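Free serine kinase (PDB 5X0G) uses ADP to phosphorylate free L-serine, giving O-phospho-L-serine and AMP in the first step of cysteine biosynthesis from serine. Local coordinates at residues Ile49-Met54 with Pro231-Val236. The protein carries 1 engineered substitution. Sequence-based numbering, arbitrary orientation. Where two conformers were deposited one is given.
Sequences IFWKPM and PDKIDV. With ADP (adenosine-5'-diphosphate), chain C; AMP (adenosine monophosphate), chain B.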
loop_
_atom_site.group_PDB
_atom_site.type_symbol
_atom_site.label_atom_id
_atom_site.label_comp_id
_atom_site.label_asym_id
_atom_site.label_seq_id
_atom_site.Cartn_x
_atom_site.Cartn_y
_atom_site.Cartn_z
ATOM N N ILE A 49 8.878 19.385 13.390
ATOM C CA ILE A 49 8.398 18.425 14.372
ATOM C C ILE A 49 8.028 17.166 13.611
ATOM O O ILE A 49 7.386 17.254 12.552
ATOM C CB ILE A 49 7.122 18.936 15.106
ATOM C CG1 ILE A 49 7.410 20.277 15.792
ATOM C CG2 ILE A 49 6.602 17.912 16.126
ATOM C CD1 ILE A 49 8.470 20.205 16.876
ATOM N N PHE A 50 8.457 16.020 14.144
ATOM C CA PHE A 50 8.110 14.709 13.633
ATOM C C PHE A 50 7.150 14.147 14.670
ATOM O O PHE A 50 7.571 13.801 15.765
ATOM C CB PHE A 50 9.365 13.843 13.470
ATOM C CG PHE A 50 9.121 12.541 12.753
ATOM C CD1 PHE A 50 8.685 11.430 13.442
ATOM C CD2 PHE A 50 9.357 12.424 11.383
ATOM C CE1 PHE A 50 8.466 10.234 12.782
ATOM C CE2 PHE A 50 9.149 11.225 10.719
ATOM C CZ PHE A 50 8.706 10.118 11.426
ATOM N N TRP A 51 5.860 14.129 14.335
ATOM C CA TRP A 51 4.784 13.872 15.309
ATOM C C TRP A 51 4.123 12.493 15.243
ATOM O O TRP A 51 3.273 12.177 16.114
ATOM C CB TRP A 51 3.709 14.974 15.234
ATOM C CG TRP A 51 3.257 15.380 13.844
ATOM C CD1 TRP A 51 3.700 16.460 13.118
ATOM C CD2 TRP A 51 2.263 14.740 13.034
ATOM N NE1 TRP A 51 3.039 16.526 11.905
ATOM C CE2 TRP A 51 2.163 15.477 11.827
ATOM C CE3 TRP A 51 1.453 13.618 13.201
ATOM C CZ2 TRP A 51 1.277 15.117 10.798
ATOM C CZ3 TRP A 51 0.563 13.269 12.180
ATOM C CH2 TRP A 51 0.504 14.007 10.991
ATOM N N LYS A 52 4.529 11.664 14.279
ATOM C CA LYS A 52 3.819 10.420 13.934
ATOM C C LYS A 52 4.852 9.271 13.830
ATOM O O LYS A 52 5.502 9.118 12.804
ATOM C CB LYS A 52 3.055 10.601 12.598
ATOM C CG LYS A 52 2.034 9.497 12.273
ATOM C CD LYS A 52 1.405 9.639 10.885
ATOM C CE LYS A 52 -0.089 9.962 10.912
ATOM N NZ LYS A 52 -0.634 10.602 9.663
ATOM N N PRO A 53 5.012 8.457 14.895
ATOM C CA PRO A 53 6.126 7.486 14.839
ATOM C C PRO A 53 5.941 6.440 13.738
ATOM O O PRO A 53 4.785 6.138 13.365
ATOM C CB PRO A 53 6.073 6.823 16.226
ATOM C CG PRO A 53 4.642 6.936 16.631
ATOM C CD PRO A 53 4.163 8.253 16.091
ATOM N N MET A 54 7.062 5.907 13.224
ATOM C CA MET A 54 7.079 4.734 12.338
ATOM C C MET A 54 6.360 3.584 13.050
ATOM O O MET A 54 6.400 3.519 14.276
ATOM C CB MET A 54 8.518 4.236 12.065
ATOM C CG MET A 54 9.623 5.256 11.806
ATOM S SD MET A 54 9.975 5.459 10.046
ATOM C CE MET A 54 8.325 5.975 9.664
ATOM N N PRO A 231 -0.759 4.828 17.328
ATOM C CA PRO A 231 -0.042 5.439 18.447
ATOM C C PRO A 231 -0.484 6.877 18.646
ATOM O O PRO A 231 -0.804 7.558 17.669
ATOM C CB PRO A 231 1.423 5.395 18.004
ATOM C CG PRO A 231 1.482 4.314 16.995
ATOM C CD PRO A 231 0.156 4.350 16.281
ATOM N N ASP A 232 -0.494 7.335 19.889
ATOM C CA ASP A 232 -0.704 8.745 20.140
ATOM C C ASP A 232 0.443 9.587 19.517
ATOM O O ASP A 232 1.544 9.089 19.269
ATOM C CB ASP A 232 -0.856 9.022 21.642
ATOM C CG ASP A 232 -1.769 10.193 21.926
ATOM O OD1 ASP A 232 -1.950 11.039 21.033
ATOM O OD2 ASP A 232 -2.322 10.266 23.038
ATOM N N LYS A 233 0.159 10.862 19.270
ATOM C CA LYS A 233 1.131 11.776 18.667
ATOM C C LYS A 233 2.295 12.029 19.620
ATOM O O LYS A 233 2.124 12.000 20.837
ATOM C CB LYS A 233 0.470 13.103 18.257
ATOM C CG LYS A 233 -0.241 13.044 16.913
ATOM C CD LYS A 233 -1.381 12.014 16.821
ATOM C CE LYS A 233 -2.642 12.441 17.552
ATOM N NZ LYS A 233 -3.870 11.726 17.084
ATOM N N ILE A 234 3.474 12.266 19.054
ATOM C CA ILE A 234 4.701 12.426 19.850
ATOM C C ILE A 234 5.364 13.778 19.624
ATOM O O ILE A 234 5.082 14.440 18.643
ATOM C CB ILE A 234 5.707 11.291 19.576
ATOM C CG1 ILE A 234 6.102 11.224 18.098
ATOM C CG2 ILE A 234 5.108 9.963 19.997
ATOM C CD1 ILE A 234 7.271 10.301 17.849
ATOM N N ASP A 235 6.262 14.136 20.544
ATOM C CA ASP A 235 6.948 15.419 20.570
ATOM C C ASP A 235 8.434 15.147 20.300
ATOM O O ASP A 235 9.213 14.909 21.229
ATOM C CB ASP A 235 6.731 16.062 21.946
ATOM C CG ASP A 235 7.558 17.315 22.167
ATOM O OD1 ASP A 235 7.880 18.021 21.189
ATOM O OD2 ASP A 235 7.874 17.605 23.343
ATOM N N VAL A 236 8.791 15.133 19.021
ATOM C CA VAL A 236 10.175 14.938 18.578
ATOM C C VAL A 236 10.492 16.031 17.575
ATOM O O VAL A 236 9.692 16.324 16.695
ATOM C CB VAL A 236 10.389 13.524 17.971
ATOM C CG1 VAL A 236 11.768 13.392 17.326
ATOM C CG2 VAL A 236 10.178 12.483 19.038
HETATM P PB ADP C . 2.997 4.746 3.869
HETATM O O1B ADP C . 1.820 5.002 4.789
HETATM O O2B ADP C . 3.955 3.705 4.394
HETATM O O3B ADP C . 2.623 4.624 2.415
HETATM P PA ADP C . 3.807 7.117 5.118
HETATM O O1A ADP C . 5.217 7.436 5.551
HETATM O O2A ADP C . 2.849 6.552 6.135
HETATM O O3A ADP C . 3.857 6.110 3.873
HETATM O "O5'" ADP C . 3.173 8.444 4.454
HETATM C "C5'" ADP C . 3.514 9.763 4.876
HETATM C "C4'" ADP C . 3.089 10.015 6.317
HETATM O "O4'" ADP C . 3.881 11.070 6.862
HETATM C "C3'" ADP C . 1.635 10.463 6.487
HETATM O "O3'" ADP C . 0.971 9.652 7.461
HETATM C "C2'" ADP C . 1.715 11.879 7.006
HETATM O "O2'" ADP C . 0.651 12.246 7.894
HETATM C "C1'" ADP C . 3.034 11.808 7.739
HETATM N N9 ADP C . 3.552 13.140 8.096
HETATM C C8 ADP C . 3.269 14.320 7.509
HETATM N N7 ADP C . 3.938 15.323 8.127
HETATM C C5 ADP C . 4.648 14.779 9.134
HETATM C C6 ADP C . 5.567 15.257 10.182
HETATM N N6 ADP C . 5.883 16.567 10.303
HETATM N N1 ADP C . 6.088 14.332 11.021
HETATM C C2 ADP C . 5.804 13.022 10.934
HETATM N N3 ADP C . 4.974 12.522 10.010
HETATM C C4 ADP C . 4.383 13.340 9.108
HETATM P P AMP B . 4.030 7.331 5.175
HETATM O O1P AMP B . 5.299 7.717 5.895
HETATM O O2P AMP B . 4.196 6.422 3.985
HETATM O O3P AMP B . 2.929 6.944 6.135
HETATM O "O5'" AMP B . 3.554 8.705 4.486
HETATM C "C5'" AMP B . 3.977 9.953 5.016
HETATM C "C4'" AMP B . 3.141 10.238 6.247
HETATM O "O4'" AMP B . 3.815 11.151 7.101
HETATM C "C3'" AMP B . 1.796 10.865 5.906
HETATM O "O3'" AMP B . 0.744 9.933 6.167
HETATM C "C2'" AMP B . 1.681 12.091 6.791
HETATM O "O2'" AMP B . 0.432 12.154 7.485
HETATM C "C1'" AMP B . 2.838 11.946 7.763
HETATM N N9 AMP B . 3.422 13.245 8.146
HETATM C C8 AMP B . 3.181 14.442 7.579
HETATM N N7 AMP B . 3.901 15.407 8.199
HETATM C C5 AMP B . 4.611 14.821 9.182
HETATM C C6 AMP B . 5.570 15.251 10.215
HETATM N N6 AMP B . 5.935 16.548 10.342
HETATM N N1 AMP B . 6.072 14.296 11.029
HETATM C C2 AMP B . 5.734 12.998 10.931
HETATM N N3 AMP B . 4.866 12.542 10.019
HETATM C C4 AMP B . 4.288 13.393 9.140
#
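Ile49 lays its CG2 methyl against the carbonyl of Val236, CG2 to O 3.5 Å, while its own backbone O lies 2.8 Å from ADP N6. The same Val236 O accepts the Phe50 N-H, N to O 2.9 Å, a nearly straight bond (163° at the hydrogen). With CG anti to the backbone N (chi1 -171°), the Phe50 ring is carried away from 231-236 and presents one face to the C2 edge of the adenine. Trp51 faces both ways: its O takes the Ile234 N-H, N to O 2.9 Å, and its indole covers one face of the purine, ADP C5 standing 3.3 Å over the ring plane. Lys233 CG runs alongside indole CE3. With a leucine in place of Trp51, that purine face would probably lose its flat cover, weakening the hold on nucleotide, and Lys233 CG its aromatic neighbour. Lys52 turns from the contact, NZ donating to the ribose O2' of ADP (2.7 Å). Pro53 packs back, its CG sliding past Pro231 CB at 3.8 Å and its CB meeting Ile234 CD1. Segment 231-236 thus backs the adenosine-binding loop: Phe50 and Ile234 both touch Pro86 of strand 84-89, Phe50 also touches Leu77 of helix 71-80, and Met54 enters the sheet beside strand 84-89.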